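PDB 6WES: Tox3 from Phaeosphaeria nodorum, which is a necrotrophic effector toxin of a wheat-pathogenic fungus, here probably as the mature part without its pro-domain, and probably acts on plants carrying the sensitivity gene Snn3. Local coordinates for residues V64-N69 against L104-T109; A31-E36 against Q43-T48; K3-N8 against N113-T118; D56-L61 against T73-I78. All coordinates share one frame; numbering follows the deposited sequence.

Interaction 1: residues V64-N69 against L104-T109; sequences VTVPGN and LGFDRT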
loop_
_atom_site.group_PDB
_atom_site.type_symbol
_atom_site.label_atom_id
_atom_site.label_comp_id
_atom_site.label_asym_id
_atom_site.label_seq_id
_atom_site.Cartn_x
_atom_site.Cartn_y
_atom_site.Cartn_z
ATOM N N VAL A 64 10.928 -7.812 -4.730
ATOM C CA VAL A 64 11.610 -8.032 -3.460
ATOM C C VAL A 64 12.026 -9.490 -3.355
ATOM O O VAL A 64 11.271 -10.388 -3.730
ATOM C CB VAL A 64 10.695 -7.634 -2.283
ATOM C CG1 VAL A 64 11.338 -7.992 -0.927
ATOM C CG2 VAL A 64 10.339 -6.159 -2.401
ATOM N N THR A 65 13.220 -9.729 -2.844
ATOM C CA THR A 65 13.700 -11.065 -2.527
ATOM C C THR A 65 13.509 -11.304 -1.034
ATOM O O THR A 65 13.912 -10.477 -0.205
ATOM C CB THR A 65 15.176 -11.124 -2.895
ATOM O OG1 THR A 65 15.303 -10.891 -4.303
ATOM C CG2 THR A 65 15.738 -12.449 -2.548
ATOM N N VAL A 66 12.836 -12.391 -0.688
ATOM C CA VAL A 66 12.590 -12.762 0.700
ATOM C C VAL A 66 13.630 -13.804 1.092
ATOM O O VAL A 66 13.651 -14.905 0.495
ATOM C CB VAL A 66 11.172 -13.320 0.875
ATOM C CG1 VAL A 66 10.920 -13.683 2.306
ATOM C CG2 VAL A 66 10.117 -12.303 0.392
ATOM N N PRO A 67 14.510 -13.516 2.045
ATOM C CA PRO A 67 15.533 -14.488 2.421
ATOM C C PRO A 67 14.914 -15.787 2.909
ATOM O O PRO A 67 13.786 -15.836 3.420
ATOM C CB PRO A 67 16.312 -13.790 3.547
ATOM C CG PRO A 67 16.070 -12.352 3.315
ATOM C CD PRO A 67 14.686 -12.222 2.736
ATOM N N GLY A 68 15.712 -16.847 2.811
ATOM C CA GLY A 68 15.238 -18.180 3.150
ATOM C C GLY A 68 14.823 -18.322 4.590
ATOM O O GLY A 68 13.944 -19.135 4.902
ATOM N N ASN A 69 15.422 -17.536 5.481
ATOM C CA ASN A 69 15.103 -17.581 6.903
ATOM C C ASN A 69 14.069 -16.541 7.317
ATOM O O ASN A 69 13.772 -16.434 8.513
ATOM C CB ASN A 69 16.381 -17.369 7.723
ATOM C CG ASN A 69 16.826 -15.913 7.751
ATOM O OD1 ASN A 69 16.677 -15.182 6.767
ATOM N ND2 ASN A 69 17.382 -15.485 8.885
ATOM N N LEU A 104 3.244 -9.265 3.865
ATOM C CA LEU A 104 2.972 -10.636 3.471
ATOM C C LEU A 104 3.688 -11.527 4.477
ATOM O O LEU A 104 4.914 -11.426 4.622
ATOM C CB LEU A 104 3.549 -10.821 2.067
ATOM C CG LEU A 104 3.413 -12.114 1.302
ATOM C CD1 LEU A 104 1.969 -12.436 1.025
ATOM C CD2 LEU A 104 4.200 -11.971 0.010
ATOM N N GLY A 105 2.943 -12.392 5.163
ATOM C CA GLY A 105 3.499 -13.292 6.165
ATOM C C GLY A 105 3.513 -14.722 5.653
ATOM O O GLY A 105 2.551 -15.167 5.024
ATOM N N PHE A 106 4.585 -15.449 5.969
ATOM C CA PHE A 106 4.744 -16.845 5.573
ATOM C C PHE A 106 4.829 -17.759 6.790
ATOM O O PHE A 106 5.277 -17.361 7.875
ATOM C CB PHE A 106 6.038 -17.041 4.774
ATOM C CG PHE A 106 6.073 -16.257 3.492
ATOM C CD1 PHE A 106 5.468 -16.761 2.349
ATOM C CD2 PHE A 106 6.678 -15.014 3.430
ATOM C CE1 PHE A 106 5.462 -16.056 1.174
ATOM C CE2 PHE A 106 6.702 -14.302 2.219
ATOM C CZ PHE A 106 6.075 -14.818 1.099
ATOM N N ASP A 107 4.407 -19.003 6.594
ATOM C CA ASP A 107 4.647 -20.078 7.558
ATOM C C ASP A 107 5.515 -21.121 6.859
ATOM O O ASP A 107 5.006 -22.040 6.205
ATOM C CB ASP A 107 3.357 -20.698 8.072
ATOM C CG ASP A 107 3.598 -21.828 9.067
ATOM O OD1 ASP A 107 4.758 -22.237 9.280
ATOM O OD2 ASP A 107 2.604 -22.289 9.656
ATOM N N ARG A 108 6.839 -20.988 7.027
ATOM C CA ARG A 108 7.756 -21.859 6.303
ATOM C C ARG A 108 7.750 -23.281 6.840
ATOM O O ARG A 108 8.241 -24.180 6.154
ATOM C CB ARG A 108 9.171 -21.288 6.237
ATOM C CG ARG A 108 9.294 -20.071 5.299
ATOM C CD ARG A 108 10.712 -19.630 5.237
ATOM N NE ARG A 108 11.011 -18.498 4.365
ATOM C CZ ARG A 108 11.284 -18.588 3.068
ATOM N NH1 ARG A 108 11.188 -19.751 2.447
ATOM N NH2 ARG A 108 11.638 -17.506 2.369
ATOM N N THR A 109 7.192 -23.518 8.032
ATOM C CA THR A 109 7.048 -24.900 8.503
ATOM C C THR A 109 6.064 -25.709 7.673
ATOM O O THR A 109 6.061 -26.945 7.776
ATOM C CB THR A 109 6.645 -24.986 9.986
ATOM O OG1 THR A 109 5.254 -24.681 10.145
ATOM C CG2 THR A 109 7.492 -24.063 10.853
#
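The guanidinium of Arg108 lies against the turn that follows strand 63-66, with Gly68 O over one face, 3.0 Å above the plane and displaced toward the rim. Val66 O sits at the edge of the group, near its plane, while Pro67 O comes in obliquely, 2.9 Å from Arg108 NH2. The ring of Phe106, the second flat group, meets Val66 CG1 obliquely at its CE2, 4.3 Å away. That same methyl also approaches Arg108 NH2 at 3.9 Å, so Val66 CG1 is shared between an aromatic ring and a charged group. It stands anti to its own backbone N (chi1 -179°).

The Arg108 side chain runs extended from CG to NE before chi4, -87°, turns CZ out of the line of the chain. Gly68 O comes within 3.0 Å of Arg108 NE, yet the N-H points poorly at it and this is no hydrogen bond; NE is instead bonded to Ala70 O, and NH1 to Pro41 O and Gln43 O.

The contact thus joins the end of edge strand 63-66 to the 3-10 segment after strand 92-105, at one end of the beta barrel. A cation met by several main-chain carbonyls is probably stabilised by their partial negative charge, and its bonds to Pro41, Gln43 and Ala70 tie together loops distant in sequence, beside the apolar pair of Val66 and Phe106.

Interaction 2: residues A31-E36 against Q43-T48; sequences ADIPFE and QVLRVT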
loop_
_atom_site.group_PDB
_atom_site.type_symbol
_atom_site.label_atom_id
_atom_site.label_comp_id
_atom_site.label_asym_id
_atom_site.label_seq_id
_atom_site.Cartn_x
_atom_site.Cartn_y
_atom_site.Cartn_z
ATOM N N ALA A 31 0.127 -9.432 -4.694
ATOM C CA ALA A 31 1.478 -9.981 -4.596
ATOM C C ALA A 31 1.514 -11.274 -5.388
ATOM O O ALA A 31 0.623 -12.129 -5.242
ATOM C CB ALA A 31 1.899 -10.260 -3.151
ATOM N N ASP A 32 2.526 -11.425 -6.228
ATOM C CA ASP A 32 2.738 -12.668 -6.954
ATOM C C ASP A 32 3.992 -13.319 -6.386
ATOM O O ASP A 32 5.013 -12.638 -6.185
ATOM C CB ASP A 32 2.846 -12.415 -8.469
ATOM C CG ASP A 32 1.478 -12.154 -9.124
ATOM O OD1 ASP A 32 0.845 -13.093 -9.664
ATOM O OD2 ASP A 32 1.021 -10.996 -9.109
ATOM N N ILE A 33 3.898 -14.610 -6.077
ATOM C CA ILE A 33 4.969 -15.319 -5.370
ATOM C C ILE A 33 5.222 -16.671 -6.024
ATOM O O ILE A 33 4.526 -17.643 -5.703
ATOM C CB ILE A 33 4.633 -15.536 -3.884
ATOM C CG1 ILE A 33 4.078 -14.260 -3.239
ATOM C CG2 ILE A 33 5.892 -16.029 -3.174
ATOM C CD1 ILE A 33 2.617 -14.329 -3.023
ATOM N N PRO A 34 6.183 -16.783 -6.932
ATOM C CA PRO A 34 6.523 -18.084 -7.508
ATOM C C PRO A 34 7.162 -18.980 -6.460
ATOM O O PRO A 34 7.785 -18.514 -5.499
ATOM C CB PRO A 34 7.560 -17.739 -8.588
ATOM C CG PRO A 34 7.551 -16.224 -8.731
ATOM C CD PRO A 34 6.986 -15.680 -7.478
ATOM N N PHE A 35 7.029 -20.289 -6.653
ATOM C CA PHE A 35 7.630 -21.231 -5.718
ATOM C C PHE A 35 8.215 -22.368 -6.542
ATOM O O PHE A 35 7.501 -23.008 -7.326
ATOM C CB PHE A 35 6.568 -21.749 -4.729
ATOM C CG PHE A 35 7.068 -22.755 -3.717
ATOM C CD1 PHE A 35 7.434 -22.367 -2.453
ATOM C CD2 PHE A 35 7.091 -24.103 -4.029
ATOM C CE1 PHE A 35 7.879 -23.305 -1.509
ATOM C CE2 PHE A 35 7.547 -25.052 -3.103
ATOM C CZ PHE A 35 7.927 -24.649 -1.841
ATOM N N GLU A 36 9.496 -22.656 -6.349
ATOM C CA GLU A 36 10.135 -23.761 -7.059
ATOM C C GLU A 36 9.925 -25.049 -6.273
ATOM O O GLU A 36 10.441 -25.194 -5.156
ATOM C CB GLU A 36 11.624 -23.464 -7.244
ATOM C CG GLU A 36 12.462 -24.649 -7.749
ATOM C CD GLU A 36 11.932 -25.278 -9.034
ATOM O OE1 GLU A 36 12.048 -24.614 -10.095
ATOM O OE2 GLU A 36 11.458 -26.422 -8.991
ATOM N N GLN A 43 13.419 -21.908 0.735
ATOM C CA GLN A 43 13.943 -21.268 -0.457
ATOM C C GLN A 43 13.735 -19.758 -0.423
ATOM O O GLN A 43 12.772 -19.239 0.148
ATOM C CB GLN A 43 13.288 -21.833 -1.712
ATOM C CG GLN A 43 11.803 -21.528 -1.868
ATOM C CD GLN A 43 11.222 -22.240 -3.081
ATOM O OE1 GLN A 43 11.055 -21.647 -4.157
ATOM N NE2 GLN A 43 10.927 -23.521 -2.917
ATOM N N VAL A 44 14.679 -19.050 -1.038
ATOM C CA VAL A 44 14.512 -17.621 -1.258
ATOM C C VAL A 44 13.321 -17.432 -2.180
ATOM O O VAL A 44 13.131 -18.208 -3.124
ATOM C CB VAL A 44 15.801 -17.083 -1.907
ATOM C CG1 VAL A 44 15.615 -15.702 -2.422
ATOM C CG2 VAL A 44 16.983 -17.137 -0.939
ATOM N N LEU A 45 12.488 -16.423 -1.907
ATOM C CA LEU A 45 11.283 -16.166 -2.690
ATOM C C LEU A 45 11.405 -14.815 -3.359
ATOM O O LEU A 45 11.950 -13.881 -2.772
ATOM C CB LEU A 45 10.022 -16.157 -1.807
ATOM C CG LEU A 45 9.737 -17.482 -1.106
ATOM C CD1 LEU A 45 8.606 -17.264 -0.099
ATOM C CD2 LEU A 45 9.342 -18.531 -2.134
ATOM N N ARG A 46 10.910 -14.703 -4.577
ATOM C CA ARG A 46 10.929 -13.452 -5.324
ATOM C C ARG A 46 9.488 -12.963 -5.430
ATOM O O ARG A 46 8.711 -13.474 -6.247
ATOM C CB ARG A 46 11.555 -13.680 -6.695
ATOM C CG ARG A 46 13.040 -13.958 -6.599
ATOM C CD ARG A 46 13.647 -14.275 -7.953
ATOM N NE ARG A 46 15.029 -14.736 -7.812
ATOM C CZ ARG A 46 15.371 -15.998 -7.565
ATOM N NH1 ARG A 46 14.432 -16.932 -7.436
ATOM N NH2 ARG A 46 16.652 -16.329 -7.447
ATOM N N VAL A 47 9.143 -11.965 -4.613
ATOM C CA VAL A 47 7.796 -11.409 -4.541
ATOM C C VAL A 47 7.708 -10.207 -5.474
ATOM O O VAL A 47 8.597 -9.341 -5.471
ATOM C CB VAL A 47 7.462 -11.009 -3.093
ATOM C CG1 VAL A 47 6.134 -10.295 -3.011
ATOM C CG2 VAL A 47 7.457 -12.242 -2.178
ATOM N N THR A 48 6.642 -10.140 -6.263
ATOM C CA THR A 48 6.340 -8.944 -7.049
ATOM C C THR A 48 5.042 -8.345 -6.526
ATOM O O THR A 48 3.978 -8.967 -6.644
ATOM C CB THR A 48 6.189 -9.306 -8.527
ATOM O OG1 THR A 48 7.452 -9.787 -9.023
ATOM C CG2 THR A 48 5.747 -8.095 -9.385
HETATM O O HOH W 1 1.981 -8.669 -8.536
HETATM O O HOH W 2 10.132 -17.250 -5.750
#
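Gln43 NE2 is gripped by Glu36 O, at 2.8 Å, and by Gly40 O, and it also lies over one face of the Phe35 ring. This amide braces the loop end of the beta hairpin formed by strands 23-36 and 45-53. Its other end is used as well: Glu36 N donates to Gln43 OE1 at 2.9 Å, in the carbonyl plane and on a lone pair. Both polar groups of one backbone residue are therefore bound by one side-chain amide, much as a strand partner would bind them, and the two bonds fix the amide's rotation. Gln43 CG takes the crowded position between backbone N and carbonyl carbon (chi1 67°), with the chain extended beyond it.

At the other end of the contact the strands pair directly. Asp32 and Thr48 form an antiparallel hydrogen-bonded pair through both backbone N-H groups, and water 1 links Asp32 OD2 to Thr48 O. Asp32 also has a salt bridge to Arg30. Between these two ends Pro34 brings its ring carbon CD, not an N-H, to 3.1 Å from Arg46 O; next to it water 2 donates to Pro34 O and accepts from Arg46 N, bridging the strands where they do not bond directly.

On the buried side, Ile33 and Val47 lie side by side, pointing the same way, with Ile33 CG1 4.1 Å from Val47 CG2; Leu45 extends this row toward Phe35. The ring of Phe35 and the amide of Gln43 are 21° from parallel, and NE2 stands 3.3 Å above the ring plane, displaced toward the rim.

Interaction 3: residues K3-N8 against N113-T118; sequences KANDIN and NNIYLT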
loop_
_atom_site.group_PDB
_atom_site.type_symbol
_atom_site.label_atom_id
_atom_site.label_comp_id
_atom_site.label_asym_id
_atom_site.label_seq_id
_atom_site.Cartn_x
_atom_site.Cartn_y
_atom_site.Cartn_z
ATOM N N LYS A 3 5.646 -23.116 -9.375
ATOM C CA LYS A 3 4.238 -22.855 -9.104
ATOM C C LYS A 3 3.992 -21.353 -9.122
ATOM O O LYS A 3 4.828 -20.567 -8.663
ATOM C CB LYS A 3 3.859 -23.375 -7.714
ATOM C CG LYS A 3 3.823 -24.875 -7.559
ATOM C CD LYS A 3 2.455 -25.379 -7.832
ATOM C CE LYS A 3 2.252 -26.724 -7.167
ATOM N NZ LYS A 3 1.174 -27.399 -7.921
ATOM N N ALA A 4 2.836 -20.956 -9.633
ATOM C CA ALA A 4 2.377 -19.572 -9.598
ATOM C C ALA A 4 1.440 -19.367 -8.417
ATOM O O ALA A 4 0.561 -20.196 -8.158
ATOM C CB ALA A 4 1.621 -19.237 -10.886
ATOM N N ASN A 5 1.587 -18.233 -7.733
ATOM C CA ASN A 5 0.676 -17.906 -6.650
ATOM C C ASN A 5 0.407 -16.414 -6.659
ATOM O O ASN A 5 1.299 -15.615 -6.946
ATOM C CB ASN A 5 1.270 -18.234 -5.272
ATOM C CG ASN A 5 1.566 -19.686 -5.091
ATOM O OD1 ASN A 5 0.656 -20.499 -4.789
ATOM N ND2 ASN A 5 2.822 -20.053 -5.252
ATOM N N ASP A 6 -0.812 -16.029 -6.315
ATOM C CA ASP A 6 -1.122 -14.620 -6.147
ATOM C C ASP A 6 -2.068 -14.439 -4.972
ATOM O O ASP A 6 -2.821 -15.354 -4.591
ATOM C CB ASP A 6 -1.717 -14.011 -7.419
ATOM C CG ASP A 6 -3.040 -14.646 -7.802
ATOM O OD1 ASP A 6 -4.090 -14.100 -7.407
ATOM O OD2 ASP A 6 -3.034 -15.703 -8.483
ATOM N N ILE A 7 -2.004 -13.254 -4.382
ATOM C CA ILE A 7 -2.885 -12.921 -3.276
ATOM C C ILE A 7 -3.125 -11.429 -3.344
ATOM O O ILE A 7 -2.237 -10.658 -3.713
ATOM C CB ILE A 7 -2.280 -13.348 -1.911
ATOM C CG1 ILE A 7 -3.207 -12.979 -0.742
ATOM C CG2 ILE A 7 -0.932 -12.702 -1.685
ATOM C CD1 ILE A 7 -4.355 -13.928 -0.522
ATOM N N ASN A 8 -4.315 -11.013 -2.951
ATOM C CA ASN A 8 -4.689 -9.612 -2.953
ATOM C C ASN A 8 -4.891 -9.136 -1.527
ATOM O O ASN A 8 -5.339 -9.893 -0.663
ATOM C CB ASN A 8 -5.972 -9.391 -3.761
ATOM C CG ASN A 8 -5.704 -9.300 -5.259
ATOM O OD1 ASN A 8 -5.887 -8.244 -5.883
ATOM N ND2 ASN A 8 -5.245 -10.400 -5.837
ATOM N N ASN A 113 5.574 -28.000 -0.177
ATOM C CA ASN A 113 5.002 -28.210 -1.501
ATOM C C ASN A 113 4.692 -26.926 -2.243
ATOM O O ASN A 113 4.606 -26.947 -3.476
ATOM C CB ASN A 113 3.684 -28.994 -1.400
ATOM C CG ASN A 113 3.848 -30.323 -0.700
ATOM O OD1 ASN A 113 4.771 -31.065 -0.990
ATOM N ND2 ASN A 113 2.952 -30.616 0.243
ATOM N N ASN A 114 4.493 -25.829 -1.528
ATOM C CA ASN A 114 4.119 -24.547 -2.118
ATOM C C ASN A 114 4.219 -23.521 -0.993
ATOM O O ASN A 114 4.564 -23.855 0.150
ATOM C CB ASN A 114 2.697 -24.615 -2.692
ATOM C CG ASN A 114 2.421 -23.560 -3.750
ATOM O OD1 ASN A 114 3.217 -22.666 -3.983
ATOM N ND2 ASN A 114 1.278 -23.680 -4.407
ATOM N N ILE A 115 3.919 -22.265 -1.317
ATOM C CA ILE A 115 3.855 -21.223 -0.280
ATOM C C ILE A 115 2.769 -21.565 0.740
ATOM O O ILE A 115 1.861 -22.368 0.497
ATOM C CB ILE A 115 3.592 -19.836 -0.882
ATOM C CG1 ILE A 115 2.198 -19.756 -1.504
ATOM C CG2 ILE A 115 4.725 -19.460 -1.868
ATOM C CD1 ILE A 115 1.776 -18.307 -1.777
ATOM N N TYR A 116 2.845 -20.897 1.884
ATOM C CA TYR A 116 1.790 -21.006 2.894
ATOM C C TYR A 116 1.818 -19.680 3.626
ATOM O O TYR A 116 2.880 -19.284 4.119
ATOM C CB TYR A 116 2.073 -22.143 3.875
ATOM C CG TYR A 116 0.879 -22.602 4.672
ATOM C CD1 TYR A 116 0.251 -23.801 4.372
ATOM C CD2 TYR A 116 0.385 -21.826 5.710
ATOM C CE1 TYR A 116 -0.840 -24.257 5.101
ATOM C CE2 TYR A 116 -0.728 -22.278 6.459
ATOM C CZ TYR A 116 -1.325 -23.472 6.122
ATOM O OH TYR A 116 -2.403 -23.937 6.850
ATOM N N LEU A 117 0.696 -18.961 3.630
ATOM C CA LEU A 117 0.646 -17.613 4.185
ATOM C C LEU A 117 -0.066 -17.593 5.527
ATOM O O LEU A 117 -0.808 -18.509 5.879
ATOM C CB LEU A 117 -0.048 -16.644 3.221
ATOM C CG LEU A 117 0.510 -16.685 1.795
ATOM C CD1 LEU A 117 -0.313 -15.722 0.940
ATOM C CD2 LEU A 117 1.990 -16.337 1.737
ATOM N N THR A 118 0.209 -16.528 6.290
ATOM C CA THR A 118 -0.491 -16.298 7.526
ATOM C C THR A 118 -1.459 -15.143 7.337
ATOM O O THR A 118 -1.257 -14.301 6.461
ATOM C CB THR A 118 0.520 -15.985 8.636
ATOM O OG1 THR A 118 1.349 -14.894 8.252
ATOM C CG2 THR A 118 1.401 -17.213 8.869
HETATM O O HOH W 3 -0.054 -22.546 -6.824
#
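The start of strand 2-16 meets the irregular loop between strands 92-105 and 126-133 through two asparagines, Asn5 and Asn114, that reach toward each other tip to tip. Asn5 ND2 donates to Asn114 OD1 at 2.9 Å, tilted somewhat from the carbonyl plane. In return Asn114 ND2 makes a weak bond to Asn5 OD1 at 3.3 Å; the amide planes are 47° apart, consistent with the poor angle of this second bond. Asn114 OD1 is also held by Ile115 N, which lies 2.8 Å from Asn114 OD1 and above the carbonyl plane, and so bonds the side chain back onto its own loop. Water 3 accepts from Asn114 ND2 and donates to Ala4 O.

Next to the amides the contact turns apolar. Ile115 CG1 lies between its backbone N and carbonyl carbon (chi1 66°), and CD1 beyond it comes 3.5 Å from Asn5 CB. Ile7 and Leu117 slide past each other in opposite directions, with Ile7 CG2 4.0 Å from Leu117 CD1.

Asn5 ND2 has a further acceptor in Ile33 O of strand 23-36, the sheet neighbour of strand 2-16. Leu104 of strand 92-105 touches both Ile7 and Leu117, while the Asn114 side chain touches Phe35 of strand 23-36.

Interaction 4: residues D56-L61 against T73-I78; sequences DRFDPL and TTITAI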
loop_
_atom_site.group_PDB
_atom_site.type_symbol
_atom_site.label_atom_id
_atom_site.label_comp_id
_atom_site.label_asym_id
_atom_site.label_seq_id
_atom_site.Cartn_x
_atom_site.Cartn_y
_atom_site.Cartn_z
ATOM N N ASP A 56 0.232 4.401 -7.025
ATOM C CA ASP A 56 1.039 5.058 -8.044
ATOM C C ASP A 56 2.461 4.523 -8.097
ATOM O O ASP A 56 3.086 4.536 -9.166
ATOM C CB ASP A 56 1.032 6.561 -7.768
ATOM C CG ASP A 56 -0.356 7.135 -7.894
ATOM O OD1 ASP A 56 -0.866 7.093 -9.015
ATOM O OD2 ASP A 56 -0.987 7.556 -6.895
ATOM N N ARG A 57 2.992 4.051 -6.975
ATOM C CA ARG A 57 4.325 3.454 -6.925
ATOM C C ARG A 57 4.455 2.793 -5.570
ATOM O O ARG A 57 3.709 3.107 -4.635
ATOM C CB ARG A 57 5.457 4.471 -7.142
ATOM C CG ARG A 57 5.468 5.605 -6.153
ATOM C CD ARG A 57 6.582 6.626 -6.447
ATOM N NE ARG A 57 6.409 7.776 -5.575
ATOM C CZ ARG A 57 6.927 7.872 -4.351
ATOM N NH1 ARG A 57 7.694 6.903 -3.867
ATOM N NH2 ARG A 57 6.661 8.947 -3.608
ATOM N N PHE A 58 5.407 1.890 -5.460
ATOM C CA PHE A 58 5.755 1.255 -4.206
ATOM C C PHE A 58 7.095 1.789 -3.730
ATOM O O PHE A 58 7.930 2.220 -4.529
ATOM C CB PHE A 58 5.859 -0.253 -4.372
ATOM C CG PHE A 58 4.527 -0.932 -4.598
ATOM C CD1 PHE A 58 3.803 -1.404 -3.530
ATOM C CD2 PHE A 58 4.018 -1.099 -5.886
ATOM C CE1 PHE A 58 2.596 -2.052 -3.733
ATOM C CE2 PHE A 58 2.800 -1.737 -6.092
ATOM C CZ PHE A 58 2.095 -2.216 -5.021
ATOM N N ASP A 59 7.299 1.780 -2.424
ATOM C CA ASP A 59 8.549 2.235 -1.845
ATOM C C ASP A 59 9.004 1.194 -0.831
ATOM O O ASP A 59 8.219 0.806 0.057
ATOM C CB ASP A 59 8.346 3.559 -1.130
ATOM C CG ASP A 59 9.549 3.958 -0.275
ATOM O OD1 ASP A 59 9.357 4.247 0.904
ATOM O OD2 ASP A 59 10.691 4.030 -0.776
ATOM N N PRO A 60 10.249 0.693 -0.929
ATOM C CA PRO A 60 11.152 0.891 -2.071
ATOM C C PRO A 60 10.726 -0.027 -3.231
ATOM O O PRO A 60 9.559 -0.266 -3.387
ATOM C CB PRO A 60 12.516 0.488 -1.513
ATOM C CG PRO A 60 12.246 -0.389 -0.399
ATOM C CD PRO A 60 10.870 -0.089 0.150
ATOM N N LEU A 61 11.648 -0.518 -4.035
ATOM C CA LEU A 61 11.262 -1.239 -5.240
ATOM C C LEU A 61 10.324 -2.417 -4.925
ATOM O O LEU A 61 10.616 -3.194 -4.002
ATOM C CB LEU A 61 12.542 -1.744 -5.886
ATOM C CG LEU A 61 12.433 -2.228 -7.303
ATOM C CD1 LEU A 61 12.251 -1.054 -8.214
ATOM C CD2 LEU A 61 13.708 -3.004 -7.628
ATOM N N THR A 73 7.546 -10.117 4.546
ATOM C CA THR A 73 8.127 -8.994 3.814
ATOM C C THR A 73 7.084 -7.891 3.767
ATOM O O THR A 73 5.882 -8.160 3.714
ATOM C CB THR A 73 8.633 -9.423 2.424
ATOM O OG1 THR A 73 9.379 -8.349 1.840
ATOM C CG2 THR A 73 7.494 -9.791 1.500
ATOM N N THR A 74 7.545 -6.644 3.812
ATOM C CA THR A 74 6.656 -5.492 3.926
ATOM C C THR A 74 7.006 -4.469 2.857
ATOM O O THR A 74 8.159 -4.368 2.438
ATOM C CB THR A 74 6.765 -4.799 5.311
ATOM O OG1 THR A 74 6.429 -5.712 6.380
ATOM C CG2 THR A 74 5.820 -3.623 5.417
ATOM N N ILE A 75 5.992 -3.756 2.379
ATOM C CA ILE A 75 6.173 -2.729 1.357
ATOM C C ILE A 75 5.259 -1.559 1.694
ATOM O O ILE A 75 4.289 -1.712 2.425
ATOM C CB ILE A 75 5.859 -3.322 -0.037
ATOM C CG1 ILE A 75 6.518 -2.512 -1.165
ATOM C CG2 ILE A 75 4.376 -3.461 -0.268
ATOM C CD1 ILE A 75 8.055 -2.699 -1.232
ATOM N N THR A 76 5.569 -0.378 1.162
ATOM C CA THR A 76 4.686 0.776 1.306
ATOM C C THR A 76 4.124 1.139 -0.063
ATOM O O THR A 76 4.891 1.371 -1.009
ATOM C CB THR A 76 5.449 1.957 1.915
ATOM O OG1 THR A 76 5.921 1.586 3.222
ATOM C CG2 THR A 76 4.556 3.204 2.003
ATOM N N ALA A 77 2.801 1.175 -0.183
ATOM C CA ALA A 77 2.141 1.651 -1.393
ATOM C C ALA A 77 1.915 3.151 -1.283
ATOM O O ALA A 77 1.447 3.633 -0.242
ATOM C CB ALA A 77 0.800 0.929 -1.551
ATOM N N ILE A 78 2.221 3.886 -2.342
ATOM C CA ILE A 78 2.112 5.342 -2.355
ATOM C C ILE A 78 1.007 5.732 -3.324
ATOM O O ILE A 78 1.002 5.277 -4.476
ATOM C CB ILE A 78 3.434 5.982 -2.816
ATOM C CG1 ILE A 78 4.630 5.475 -2.022
ATOM C CG2 ILE A 78 3.330 7.514 -2.762
ATOM C CD1 ILE A 78 4.645 5.971 -0.598
HETATM O O HOH W 4 8.517 0.196 2.648
#
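Phe58, Ile75 and Ala77 pack tightly on one side of this contact, while the exposed Arg57 and Asp59 give the other face of the sheet its solvent side. Phe58 and Ile75 cross at about a right angle, with Phe58 CD1 3.8 Å from Ile75 CG1, and Phe58 CE1 reaches Ala77 CB at 4.1 Å. Val29 and Val27 of strand 23-36 pack on Phe58 and Ala77 respectively. Ile75 CD1 comes 3.6 Å from Pro60 O, beside the loop that follows the cis peptide before Pro60.

On the other face Ile78 is buried against Arg57, which lays its guanidinium over Ile78 CG2, 3.7 Å from the plane and offset toward the rim. Water 4 joins Asp59 O to Thr76 OG1 on this solvent side.

Asp59 and Thr76 form a hydrogen-bonded antiparallel pair, and Ile78 N donates to Arg57 O at 2.8 Å. Ile78 O takes a bond from Asp56 N at 2.8 Å, nearly along the C=O axis, and a weak one from Arg57 N. Asp56 OD2 is held in turn by Asp80 N. Two residues, Asp56 and Arg57, thus stand opposite the single Ile78: a classic beta bulge, at the start of short edge strand 57-59 on the antiparallel sheet.

How the interactions relate
Interactions 1, 2 and 3 cluster at one end of the elongated chain, on the same side of its centre, whereas interaction 4 lies nearer the middle. The centres of 2 and 3 are about 8 Å apart, and strand 23-36 pairs with strand 2-16 between them. Interactions 1 and 2 are about 9 Å apart, linked by probable backbone bonds of Val64 and Val66 to Val47 and Leu45. Phe106 connects 1 to both others, touching Leu45 and Leu117. Interaction 4 joins this cluster through Thr73, which probably bonds to Leu104 and packs on Val64 and Val66; its centre is about 17 Å from that of interaction 1 and 20 Å from that of interaction 3.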